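Side-chain contacts in chromosome partition protein Smc (Pyrococcus yayanosii, PDB 5XEI), which is an SMC-family ATPase that binds DNA and is probably required for chromosome condensation and partitioning, with this construct holding its ABC-type head, a coiled coil and joint: residues M134-P137 with N141-L144; D44-V49 with A443-F448; P2-L7 with Q475-T480. All blocks are in the same frame, centred on the assembly; numbering follows the deposited sequence.

Contact 1 (M134-P137 with N141-L144); sequences MISP and NLVL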
loop_
_atom_site.group_PDB
_atom_site.type_symbol
_atom_site.label_atom_id
_atom_site.label_comp_id
_atom_site.label_asym_id
_atom_site.label_seq_id
_atom_site.Cartn_x
_atom_site.Cartn_y
_atom_site.Cartn_z
ATOM N N MET A 134 15.878 -8.346 -8.764
ATOM C CA MET A 134 15.072 -8.816 -9.890
ATOM C C MET A 134 15.707 -10.019 -10.582
ATOM O O MET A 134 15.668 -10.142 -11.805
ATOM C CB MET A 134 14.791 -7.679 -10.889
ATOM C CG MET A 134 16.003 -7.094 -11.613
ATOM S SD MET A 134 15.638 -6.716 -13.336
ATOM C CE MET A 134 17.230 -6.212 -13.942
ATOM N N ILE A 135 16.284 -10.922 -9.794
ATOM C CA ILE A 135 16.735 -12.210 -10.309
ATOM C C ILE A 135 15.512 -13.038 -10.658
ATOM O O ILE A 135 14.686 -13.342 -9.782
ATOM C CB ILE A 135 17.602 -12.947 -9.283
ATOM C CG1 ILE A 135 18.845 -12.139 -8.937
ATOM C CG2 ILE A 135 17.951 -14.341 -9.803
ATOM C CD1 ILE A 135 20.019 -12.416 -9.816
ATOM N N SER A 136 15.397 -13.423 -11.931
ATOM C CA SER A 136 14.318 -14.294 -12.390
ATOM C C SER A 136 12.926 -13.715 -12.106
ATOM O O SER A 136 12.206 -14.231 -11.236
ATOM C CB SER A 136 14.491 -15.691 -11.770
ATOM O OG SER A 136 13.267 -16.417 -11.695
ATOM N N PRO A 137 12.513 -12.625 -12.817
ATOM C CA PRO A 137 11.116 -12.140 -12.721
ATOM C C PRO A 137 10.104 -13.099 -13.338
ATOM O O PRO A 137 10.067 -13.278 -14.562
ATOM C CB PRO A 137 11.137 -10.805 -13.489
ATOM C CG PRO A 137 12.606 -10.438 -13.631
ATOM C CD PRO A 137 13.363 -11.738 -13.638
ATOM N N ASN A 141 13.474 -15.477 -17.380
ATOM C CA ASN A 141 14.851 -15.658 -17.829
ATOM C C ASN A 141 15.392 -17.067 -17.578
ATOM O O ASN A 141 16.519 -17.359 -18.008
ATOM C CB ASN A 141 15.766 -14.634 -17.140
ATOM C CG ASN A 141 15.691 -14.733 -15.630
ATOM O OD1 ASN A 141 14.635 -15.045 -15.099
ATOM N ND2 ASN A 141 16.807 -14.517 -14.941
ATOM N N LEU A 142 14.635 -17.932 -16.886
ATOM C CA LEU A 142 14.962 -19.360 -16.749
ATOM C C LEU A 142 14.056 -20.163 -17.674
ATOM O O LEU A 142 12.882 -20.396 -17.361
ATOM C CB LEU A 142 14.798 -19.847 -15.313
ATOM C CG LEU A 142 15.313 -18.959 -14.192
ATOM C CD1 LEU A 142 14.876 -19.499 -12.849
ATOM C CD2 LEU A 142 16.809 -18.880 -14.265
ATOM N N VAL A 143 14.619 -20.613 -18.797
ATOM C CA VAL A 143 13.890 -21.398 -19.786
ATOM C C VAL A 143 14.358 -22.846 -19.751
ATOM O O VAL A 143 15.300 -23.228 -20.455
ATOM C CB VAL A 143 14.055 -20.809 -21.193
ATOM C CG1 VAL A 143 12.948 -21.293 -22.081
ATOM C CG2 VAL A 143 14.050 -19.329 -21.126
ATOM N N LEU A 144 13.687 -23.654 -18.939
ATOM C CA LEU A 144 13.937 -25.077 -18.784
ATOM C C LEU A 144 13.009 -25.880 -19.697
ATOM O O LEU A 144 12.132 -25.337 -20.365
ATOM C CB LEU A 144 13.734 -25.481 -17.323
ATOM C CG LEU A 144 14.906 -25.240 -16.382
ATOM C CD1 LEU A 144 16.134 -25.989 -16.876
ATOM C CD2 LEU A 144 15.212 -23.776 -16.260
#
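Asn141 and Leu142 receive Ser136 from two directions, one with its amide and the other with a methyl, where a tight loop turns into an edge strand of the mixed core sheet of the ABC-type ATPase head. The loop follows helix 123-132, whose C-terminal end is closed by a Schellman motif with Met134 at the C' position. Strand 142-143 then lies parallel to strand 445-449.

The closest backbones are those of Ser136 and Asn141, with CA atoms 5.6 Å apart. Asn141 directs its amide at the loop because CG sits between its own backbone N and carbonyl carbon (chi1 57°), a placement that brings the flat group up against the backbone of Ser136. The oxygen end lies beside carbon atoms: OD1 of Asn141 is 3.4 Å from CB of Ser136 and 3.8 Å from CD of Pro137. The proline ring and the Asn141 side chain cross at roughly a right angle, and the ring meets the amide at its CD corner.

The nitrogen end has a different task. Although ND2 of Asn141 comes within 3.5 Å of the backbone N of Ser136, both are donors and do not bond. Instead ND2 donates to the carbonyl oxygen of Phe445 on the adjacent strand, a bond that fixes which way round the amide is turned and ties the residue just before strand 142-143 to strand 445-449.

Leu142, the next residue along, completes the seat. Its side chain also packs on Phe445, while the serine lies alongside the leucine's end: Leu142 CD1 is 4.0 Å from CB of Ser136 and 3.7 Å from OG of the same serine.

Contact 2 (D44-V49 with A443-F448); sequences DAILFV and APFYLF
Ile46 is the one residue through which helix 41-49 meets strand 445-449 here, and it uses two separate branches to do so. With CG1 beside the backbone N (chi1 -60°), CG2 falls anti to that N and approaches ring atom CZ of Phe445 to 4.3 Å. The other branch runs extended from CG1, bringing CD1 of Ile46 to 4.4 Å from CD2 of Leu447. The isoleucine thus spans two strand residues that lie on the same side of the sheet, Phe445 and Leu447, whose CB atoms both point to the helix. All three residues are buried, and the packing continues beyond them: Ile46 also touches Leu7, while Phe445 touches Ile4 and Leu447 touches Ile477.

This compact apolar patch is small, and the backbones stay well apart, the nearest CA atoms, those of Ile46 and Leu447, being 9.0 Å from each other. Away from it the helix takes other partners. Leu47 is partly exposed and hardly meets the strand, whereas the buried carboxylate of Asp44 turns to Arg59 and Lys13, both forming salt bridges with OD2. Phe48 and Val49 pack instead on Val82 of the neighbouring antiparallel sheet.

The strand's other face is also occupied, though not by this helix. There Tyr446 OH accepts a hydrogen bond from the backbone N of Ala443 at 2.9 Å (166° at the hydrogen) and bonds with the hydroxyl of Tyr140, so the far end of the tyrosine is held by polar contacts while its ring meets Phe476.

Helix 41-49 begins at the end of the predicted ATP-binding loop, the P-loop (Walker A), and strand 445-449 carries the hydrophobic run of Walker B; such packing is characteristic of P-loop NTPases.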
loop_
_atom_site.group_PDB
_atom_site.type_symbol
_atom_site.label_atom_id
_atom_site.label_comp_id
_atom_site.label_asym_id
_atom_site.label_seq_id
_atom_site.Cartn_x
_atom_site.Cartn_y
_atom_site.Cartn_z
ATOM N N ASP A 44 18.588 -27.557 -13.620
ATOM C CA ASP A 44 17.831 -27.912 -12.423
ATOM C C ASP A 44 18.542 -27.482 -11.155
ATOM O O ASP A 44 17.890 -27.159 -10.152
ATOM C CB ASP A 44 17.577 -29.417 -12.368
ATOM C CG ASP A 44 16.684 -29.906 -13.499
ATOM O OD1 ASP A 44 16.081 -29.072 -14.223
ATOM O OD2 ASP A 44 16.567 -31.145 -13.647
ATOM N N ALA A 45 19.874 -27.521 -11.160
ATOM C CA ALA A 45 20.605 -27.071 -9.989
ATOM C C ALA A 45 20.300 -25.609 -9.710
ATOM O O ALA A 45 20.016 -25.225 -8.564
ATOM C CB ALA A 45 22.105 -27.287 -10.197
ATOM N N ILE A 46 20.328 -24.782 -10.757
ATOM C CA ILE A 46 20.141 -23.350 -10.567
ATOM C C ILE A 46 18.749 -23.068 -10.013
ATOM O O ILE A 46 18.581 -22.247 -9.099
ATOM C CB ILE A 46 20.418 -22.610 -11.890
ATOM C CG1 ILE A 46 21.857 -22.887 -12.333
ATOM C CG2 ILE A 46 20.211 -21.122 -11.740
ATOM C CD1 ILE A 46 22.335 -22.008 -13.481
ATOM N N LEU A 47 17.733 -23.766 -10.530
ATOM C CA LEU A 47 16.385 -23.598 -9.993
ATOM C C LEU A 47 16.306 -24.076 -8.549
ATOM O O LEU A 47 15.666 -23.441 -7.704
ATOM C CB LEU A 47 15.391 -24.344 -10.880
ATOM C CG LEU A 47 13.923 -24.557 -10.506
ATOM C CD1 LEU A 47 13.209 -23.258 -10.239
ATOM C CD2 LEU A 47 13.249 -25.260 -11.664
ATOM N N PHE A 48 16.963 -25.193 -8.249
ATOM C CA PHE A 48 17.023 -25.657 -6.876
ATOM C C PHE A 48 17.588 -24.575 -5.967
ATOM O O PHE A 48 16.963 -24.207 -4.962
ATOM C CB PHE A 48 17.855 -26.939 -6.792
ATOM C CG PHE A 48 18.090 -27.412 -5.381
ATOM C CD1 PHE A 48 17.039 -27.912 -4.616
ATOM C CD2 PHE A 48 19.353 -27.316 -4.803
ATOM C CE1 PHE A 48 17.249 -28.328 -3.308
ATOM C CE2 PHE A 48 19.568 -27.725 -3.494
ATOM C CZ PHE A 48 18.515 -28.232 -2.747
ATOM N N VAL A 49 18.751 -24.019 -6.319
ATOM C CA VAL A 49 19.394 -23.076 -5.400
ATOM C C VAL A 49 18.649 -21.744 -5.283
ATOM O O VAL A 49 18.811 -21.049 -4.277
ATOM C CB VAL A 49 20.862 -22.819 -5.786
ATOM C CG1 VAL A 49 20.958 -21.828 -6.969
ATOM C CG2 VAL A 49 21.630 -22.323 -4.549
ATOM N N ALA A 443 17.784 -8.855 -17.563
ATOM C CA ALA A 443 17.950 -9.617 -16.335
ATOM C C ALA A 443 19.432 -9.964 -16.137
ATOM O O ALA A 443 20.208 -9.971 -17.101
ATOM C CB ALA A 443 17.108 -10.887 -16.383
ATOM N N PRO A 444 19.851 -10.256 -14.890
ATOM C CA PRO A 444 21.284 -10.542 -14.645
ATOM C C PRO A 444 21.833 -11.704 -15.461
ATOM O O PRO A 444 22.995 -11.666 -15.886
ATOM C CB PRO A 444 21.326 -10.839 -13.141
ATOM C CG PRO A 444 20.167 -10.110 -12.595
ATOM C CD PRO A 444 19.087 -10.226 -13.629
ATOM N N PHE A 445 21.039 -12.742 -15.684
ATOM C CA PHE A 445 21.450 -13.808 -16.574
ATOM C C PHE A 445 20.205 -14.421 -17.185
ATOM O O PHE A 445 19.085 -14.226 -16.690
ATOM C CB PHE A 445 22.244 -14.893 -15.841
ATOM C CG PHE A 445 21.393 -15.702 -14.921
ATOM C CD1 PHE A 445 21.156 -15.265 -13.628
ATOM C CD2 PHE A 445 20.763 -16.853 -15.373
ATOM C CE1 PHE A 445 20.346 -15.980 -12.789
ATOM C CE2 PHE A 445 19.936 -17.566 -14.538
ATOM C CZ PHE A 445 19.729 -17.133 -13.247
ATOM N N TYR A 446 20.433 -15.202 -18.254
ATOM C CA TYR A 446 19.426 -16.022 -18.903
ATOM C C TYR A 446 19.920 -17.467 -18.955
ATOM O O TYR A 446 21.106 -17.720 -19.179
ATOM C CB TYR A 446 19.118 -15.480 -20.333
ATOM C CG TYR A 446 18.566 -14.088 -20.276
ATOM C CD1 TYR A 446 19.419 -12.993 -20.136
ATOM C CD2 TYR A 446 17.186 -13.859 -20.317
ATOM C CE1 TYR A 446 18.920 -11.715 -20.038
ATOM C CE2 TYR A 446 16.666 -12.571 -20.225
ATOM C CZ TYR A 446 17.539 -11.508 -20.083
ATOM O OH TYR A 446 17.060 -10.229 -19.977
ATOM N N LEU A 447 19.008 -18.419 -18.760
ATOM C CA LEU A 447 19.340 -19.835 -18.830
ATOM C C LEU A 447 18.482 -20.494 -19.893
ATOM O O LEU A 447 17.258 -20.558 -19.753
ATOM C CB LEU A 447 19.125 -20.526 -17.494
ATOM C CG LEU A 447 19.340 -22.042 -17.517
ATOM C CD1 LEU A 447 20.787 -22.335 -17.843
ATOM C CD2 LEU A 447 18.932 -22.664 -16.160
ATOM N N PHE A 448 19.128 -21.005 -20.932
ATOM C CA PHE A 448 18.461 -21.686 -22.036
ATOM C C PHE A 448 18.962 -23.123 -22.064
ATOM O O PHE A 448 20.065 -23.401 -22.540
ATOM C CB PHE A 448 18.738 -21.005 -23.376
ATOM C CG PHE A 448 18.166 -19.628 -23.499
ATOM C CD1 PHE A 448 17.151 -19.185 -22.658
ATOM C CD2 PHE A 448 18.661 -18.751 -24.466
ATOM C CE1 PHE A 448 16.638 -17.876 -22.786
ATOM C CE2 PHE A 448 18.158 -17.452 -24.591
ATOM C CZ PHE A 448 17.152 -17.016 -23.746
#

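Contact 3 (P2-L7 with Q475-T480); sequences PYIEKL and QFIVIT
Gln475 reaches across from its strand to bond both backbone polar atoms of Ile4. Its extended chain, with CG anti to the backbone N (chi1 -176°), carries the amide to strand 3-10, where OE1 of Gln475 accepts from the backbone N of Ile4 at 2.8 Å. The donor lies in the carbonyl plane on a lone pair, although the bond is bent, at 139°. In return, NE2 of Gln475 gives a straighter bond (157°) to the backbone O of Ile4 at 2.9 Å, near the plane of its own amide but tilted somewhat from the carbonyl plane of Ile4. That nitrogen also donates to the carbonyl of Ser25, so the carboxamide is satisfied at both ends.

NE2 of Gln475 lies at the edge of the Tyr3 ring, 3.9 Å from CD1, and in an apolar contact CD1 of Ile4 meets CD1 of Ile477 at 4.3 Å.

The two strands belong to different sheets of the SMC head, the antiparallel sheet and the mixed core sheet; their axes approach to 8.2 Å. Here a side-chain amide plays the part of a neighbouring strand's peptide group, and its two-point pairing implies a join between sheets that depends on direction but needs no charge.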
loop_
_atom_site.group_PDB
_atom_site.type_symbol
_atom_site.label_atom_id
_atom_site.label_comp_id
_atom_site.label_asym_id
_atom_site.label_seq_id
_atom_site.Cartn_x
_atom_site.Cartn_y
_atom_site.Cartn_z
ATOM N N PRO A 2 23.942 -8.041 -11.263
ATOM C CA PRO A 2 24.931 -9.065 -10.892
ATOM C C PRO A 2 25.094 -10.118 -11.980
ATOM O O PRO A 2 24.506 -9.988 -13.059
ATOM C CB PRO A 2 24.347 -9.670 -9.606
ATOM C CG PRO A 2 23.435 -8.636 -9.081
ATOM C CD PRO A 2 22.847 -7.967 -10.283
ATOM N N TYR A 3 25.880 -11.159 -11.716
ATOM C CA TYR A 3 25.996 -12.253 -12.670
ATOM C C TYR A 3 26.705 -13.428 -12.000
ATOM O O TYR A 3 27.523 -13.241 -11.092
ATOM C CB TYR A 3 26.735 -11.813 -13.941
ATOM C CG TYR A 3 28.193 -11.491 -13.725
ATOM C CD1 TYR A 3 29.162 -12.485 -13.839
ATOM C CD2 TYR A 3 28.606 -10.199 -13.409
ATOM C CE1 TYR A 3 30.495 -12.216 -13.647
ATOM C CE2 TYR A 3 29.946 -9.915 -13.212
ATOM C CZ TYR A 3 30.888 -10.935 -13.334
ATOM O OH TYR A 3 32.229 -10.693 -13.142
ATOM N N ILE A 4 26.389 -14.634 -12.466
ATOM C CA ILE A 4 26.847 -15.853 -11.815
ATOM C C ILE A 4 28.322 -16.057 -12.120
ATOM O O ILE A 4 28.702 -16.293 -13.272
ATOM C CB ILE A 4 26.028 -17.057 -12.287
ATOM C CG1 ILE A 4 24.543 -16.790 -12.043
ATOM C CG2 ILE A 4 26.529 -18.306 -11.588
ATOM C CD1 ILE A 4 23.618 -17.708 -12.814
ATOM N N GLU A 5 29.158 -15.984 -11.088
ATOM C CA GLU A 5 30.577 -16.275 -11.280
ATOM C C GLU A 5 30.829 -17.770 -11.359
ATOM O O GLU A 5 31.679 -18.212 -12.136
ATOM C CB GLU A 5 31.410 -15.658 -10.159
ATOM C CG GLU A 5 30.885 -14.288 -9.738
ATOM C CD GLU A 5 31.704 -13.619 -8.636
ATOM O OE1 GLU A 5 32.582 -12.776 -8.952
ATOM O OE2 GLU A 5 31.452 -13.931 -7.446
ATOM N N LYS A 6 30.098 -18.570 -10.585
ATOM C CA LYS A 6 30.283 -20.016 -10.656
ATOM C C LYS A 6 29.159 -20.727 -9.912
ATOM O O LYS A 6 28.351 -20.116 -9.204
ATOM C CB LYS A 6 31.624 -20.440 -10.069
ATOM C CG LYS A 6 31.672 -20.299 -8.567
ATOM C CD LYS A 6 33.051 -20.609 -8.053
ATOM C CE LYS A 6 33.159 -20.273 -6.570
ATOM N NZ LYS A 6 34.488 -20.619 -5.983
ATOM N N LEU A 7 29.160 -22.044 -10.044
ATOM C CA LEU A 7 28.128 -22.879 -9.464
ATOM C C LEU A 7 28.767 -24.160 -8.949
ATOM O O LEU A 7 29.624 -24.742 -9.616
ATOM C CB LEU A 7 27.038 -23.155 -10.509
ATOM C CG LEU A 7 25.846 -24.039 -10.194
ATOM C CD1 LEU A 7 24.890 -23.238 -9.366
ATOM C CD2 LEU A 7 25.179 -24.379 -11.487
ATOM N N GLN A 475 24.354 -12.129 -19.168
ATOM C CA GLN A 475 25.015 -13.434 -19.126
ATOM C C GLN A 475 24.089 -14.481 -19.719
ATOM O O GLN A 475 22.902 -14.539 -19.362
ATOM C CB GLN A 475 25.381 -13.819 -17.693
ATOM C CG GLN A 475 26.165 -15.125 -17.548
ATOM C CD GLN A 475 26.721 -15.290 -16.137
ATOM O OE1 GLN A 475 25.983 -15.167 -15.149
ATOM N NE2 GLN A 475 28.039 -15.526 -16.031
ATOM N N PHE A 476 24.624 -15.297 -20.626
ATOM C CA PHE A 476 23.876 -16.384 -21.251
ATOM C C PHE A 476 24.526 -17.733 -20.963
ATOM O O PHE A 476 25.727 -17.920 -21.192
ATOM C CB PHE A 476 23.752 -16.158 -22.749
ATOM C CG PHE A 476 22.765 -15.093 -23.104
ATOM C CD1 PHE A 476 21.415 -15.391 -23.213
ATOM C CD2 PHE A 476 23.192 -13.778 -23.310
ATOM C CE1 PHE A 476 20.510 -14.399 -23.529
ATOM C CE2 PHE A 476 22.299 -12.781 -23.624
ATOM C CZ PHE A 476 20.956 -13.085 -23.741
ATOM N N ILE A 477 23.720 -18.660 -20.461
ATOM C CA ILE A 477 24.118 -20.026 -20.143
ATOM C C ILE A 477 23.220 -20.925 -20.978
ATOM O O ILE A 477 22.028 -21.065 -20.661
ATOM C CB ILE A 477 23.946 -20.321 -18.648
ATOM C CG1 ILE A 477 24.838 -19.414 -17.825
ATOM C CG2 ILE A 477 24.268 -21.748 -18.322
ATOM C CD1 ILE A 477 24.800 -19.765 -16.358
ATOM N N VAL A 478 23.763 -21.521 -22.048
ATOM C CA VAL A 478 22.955 -22.299 -22.995
ATOM C C VAL A 478 23.368 -23.768 -22.961
ATOM O O VAL A 478 24.524 -24.102 -23.241
ATOM C CB VAL A 478 23.050 -21.758 -24.427
ATOM C CG1 VAL A 478 22.203 -22.625 -25.350
ATOM C CG2 VAL A 478 22.594 -20.307 -24.500
ATOM N N ILE A 479 22.411 -24.641 -22.657
ATOM C CA ILE A 479 22.631 -26.084 -22.604
ATOM C C ILE A 479 22.171 -26.673 -23.929
ATOM O O ILE A 479 20.970 -26.748 -24.206
ATOM C CB ILE A 479 21.882 -26.735 -21.437
ATOM C CG1 ILE A 479 22.166 -26.021 -20.124
ATOM C CG2 ILE A 479 22.258 -28.207 -21.297
ATOM C CD1 ILE A 479 21.303 -26.560 -19.010
ATOM N N THR A 480 23.124 -27.116 -24.737
ATOM C CA THR A 480 22.835 -27.439 -26.121
ATOM C C THR A 480 23.732 -28.584 -26.569
ATOM O O THR A 480 24.626 -29.029 -25.844
ATOM C CB THR A 480 23.025 -26.210 -27.023
ATOM O OG1 THR A 480 22.647 -26.536 -28.362
ATOM C CG2 THR A 480 24.473 -25.765 -27.043
#

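From the N terminus, strand 3-10 enters first, and contact 3 closes the longest loop, from 2-7 to 475-480. Within it, contact 2 closes a second loop from the helix after the P-loop to strand 445-449, and contact 1 closes a three-residue turn inside that. The three are nested and none cross. The loops of contacts 2 and 3 take in the coiled-coil excursion present in this construct, so these two unite the N- and C-terminal parts of the head, whereas contact 1 stays within the N-terminal part. Strands 142-143, 445-449 and 475-480 are successive neighbours in one sheet; contact 2 touches both others, while contacts 1 and 3 do not touch.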